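Local coordinates for DUF6836 domain-containing protein (PDB 4PW1), which is of unknown function but has an unusual fold in which helices pack around an antiparallel sheet of nine strands, at residues L129-E134 against K169-F174. Residues are numbered along the deposited sequence; the frame is centred on the assembly and turned at random.
Sequences LGKLQE and KTDNAF
The ring of Phe-174 turns its edge to the backbone O of Leu-132, which lies near the ring plane, 3.6 Å from Phe-174 CE2; Leu-132 CD1 instead approaches CE2 from outside that plane, beside the rim, at 4.1 Å, the side chains crossing at about a right angle. Asn-172 OD1 also lies at this edge, while Phe-245 packs edge-to-face with the ring and Trp-136 meets it with planes at about 50°. Leu-132 CD1 reaches Ala-173 CB as well, at 4.3 Å, closing a small apolar patch against the sheet. Farther out the contact turns polar. Lys-131 leaves with CG anti to its own N (chi1 -179°) and bends at chi2 and chi4, bringing NZ into two weak hydrogen bonds, 3.1 Å from Asp-171 O and 3.3 Å from Asp-171 OD1, the latter part of a salt bridge; the stronger partner of NZ is Asp-135 OD1, in a salt bridge. The N-cap Asn-172 accepts through OD1 from Phe-174 N, weakly, and Tyr-175 N, its ND2 bonding Asp-135 O; Asp-135 OD2 takes the N-H of Ala-173. Helix 122-141 thus docks on the start of helix 173-190, exemplifying a buried apolar patch beside a charged, more exposed cluster: Asp-135 probably complements both the ammonium group and the positive end of the helix dipole.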
loop_
_atom_site.group_PDB
_atom_site.type_symbol
_atom_site.label_atom_id
_atom_site.label_comp_id
_atom_site.label_asym_id
_atom_site.label_seq_id
_atom_site.Cartn_x
_atom_site.Cartn_y
_atom_site.Cartn_z
ATOM N N LEU B 129 8.478 -15.764 10.193
ATOM C CA LEU B 129 7.879 -14.866 11.158
ATOM C C LEU B 129 8.217 -15.294 12.601
ATOM O O LEU B 129 8.546 -14.447 13.459
ATOM C CB LEU B 129 6.389 -14.774 10.959
ATOM C CG LEU B 129 5.680 -13.792 11.884
ATOM C CD1 LEU B 129 6.136 -12.376 11.618
ATOM C CD2 LEU B 129 4.170 -13.898 11.727
ATOM N N GLY B 130 8.167 -16.595 12.877
ATOM C CA GLY B 130 8.631 -17.116 14.166
ATOM C C GLY B 130 10.086 -16.741 14.486
ATOM O O GLY B 130 10.394 -16.307 15.583
ATOM N N LYS B 131 10.992 -16.911 13.540
ATOM C CA LYS B 131 12.396 -16.565 13.769
ATOM C C LYS B 131 12.509 -15.054 14.077
ATOM O O LYS B 131 13.222 -14.631 15.014
ATOM C CB LYS B 131 13.257 -17.004 12.566
ATOM C CG LYS B 131 14.770 -16.738 12.665
ATOM C CD LYS B 131 15.464 -17.457 13.838
ATOM C CE LYS B 131 16.994 -17.397 13.736
ATOM N NZ LYS B 131 17.498 -16.042 13.315
ATOM N N LEU B 132 11.797 -14.250 13.305
ATOM C CA LEU B 132 11.820 -12.807 13.460
ATOM C C LEU B 132 11.360 -12.393 14.835
ATOM O O LEU B 132 12.009 -11.573 15.504
ATOM C CB LEU B 132 10.946 -12.197 12.373
ATOM C CG LEU B 132 11.280 -10.851 11.789
ATOM C CD1 LEU B 132 12.762 -10.655 11.536
ATOM C CD2 LEU B 132 10.457 -10.705 10.523
ATOM N N GLN B 133 10.278 -13.004 15.305
ATOM C CA GLN B 133 9.787 -12.741 16.655
ATOM C C GLN B 133 10.823 -13.081 17.724
ATOM O O GLN B 133 11.004 -12.329 18.671
ATOM C CB GLN B 133 8.491 -13.528 16.902
ATOM C CG GLN B 133 7.781 -13.298 18.236
ATOM C CD GLN B 133 7.208 -11.879 18.379
ATOM O OE1 GLN B 133 6.836 -11.230 17.395
ATOM N NE2 GLN B 133 7.145 -11.392 19.611
ATOM N N GLU B 134 11.468 -14.229 17.561
ATOM C CA GLU B 134 12.497 -14.696 18.477
ATOM C C GLU B 134 13.692 -13.734 18.453
ATOM O O GLU B 134 14.208 -13.364 19.487
ATOM C CB GLU B 134 12.938 -16.145 18.123
ATOM C CG GLU B 134 11.942 -17.238 18.524
ATOM C CD GLU B 134 12.154 -18.583 17.808
ATOM O OE1 GLU B 134 13.101 -18.738 17.000
ATOM O OE2 GLU B 134 11.353 -19.508 18.056
ATOM N N LYS B 169 29.221 -13.468 14.136
ATOM C CA LYS B 169 29.014 -13.795 15.550
ATOM C C LYS B 169 27.547 -14.128 15.850
ATOM O O LYS B 169 27.241 -14.642 16.935
ATOM C CB LYS B 169 29.480 -12.631 16.450
ATOM N N THR B 170 26.657 -13.869 14.880
ATOM C CA THR B 170 25.204 -13.866 15.116
ATOM C C THR B 170 24.378 -14.152 13.855
ATOM O O THR B 170 24.713 -13.713 12.758
ATOM C CB THR B 170 24.778 -12.483 15.698
ATOM O OG1 THR B 170 23.403 -12.486 16.062
ATOM C CG2 THR B 170 25.014 -11.382 14.712
ATOM N N ASP B 171 23.275 -14.870 14.002
ATOM C CA ASP B 171 22.290 -14.894 12.934
ATOM C C ASP B 171 21.009 -14.136 13.326
ATOM O O ASP B 171 19.963 -14.289 12.668
ATOM C CB ASP B 171 21.997 -16.323 12.465
ATOM C CG ASP B 171 21.327 -17.146 13.511
ATOM O OD1 ASP B 171 20.566 -16.583 14.323
ATOM O OD2 ASP B 171 21.556 -18.365 13.522
ATOM N N ASN B 172 21.101 -13.302 14.367
ATOM C CA ASN B 172 19.982 -12.408 14.740
ATOM C C ASN B 172 19.781 -11.320 13.669
ATOM O O ASN B 172 20.678 -10.518 13.398
ATOM C CB ASN B 172 20.248 -11.791 16.121
ATOM C CG ASN B 172 19.101 -10.934 16.623
ATOM O OD1 ASN B 172 18.784 -9.901 16.034
ATOM N ND2 ASN B 172 18.465 -11.362 17.708
ATOM N N ALA B 173 18.610 -11.292 13.022
ATOM C CA ALA B 173 18.415 -10.379 11.897
ATOM C C ALA B 173 18.574 -8.894 12.303
ATOM O O ALA B 173 19.042 -8.052 11.493
ATOM C CB ALA B 173 17.044 -10.609 11.253
ATOM N N PHE B 174 18.179 -8.566 13.534
ATOM C CA PHE B 174 18.211 -7.184 14.008
ATOM C C PHE B 174 19.653 -6.801 14.249
ATOM O O PHE B 174 20.086 -5.793 13.733
ATOM C CB PHE B 174 17.319 -6.973 15.243
ATOM C CG PHE B 174 15.862 -7.157 14.954
ATOM C CD1 PHE B 174 15.120 -6.125 14.422
ATOM C CD2 PHE B 174 15.249 -8.393 15.138
ATOM C CE1 PHE B 174 13.791 -6.284 14.120
ATOM C CE2 PHE B 174 13.911 -8.566 14.819
ATOM C CZ PHE B 174 13.173 -7.508 14.294
#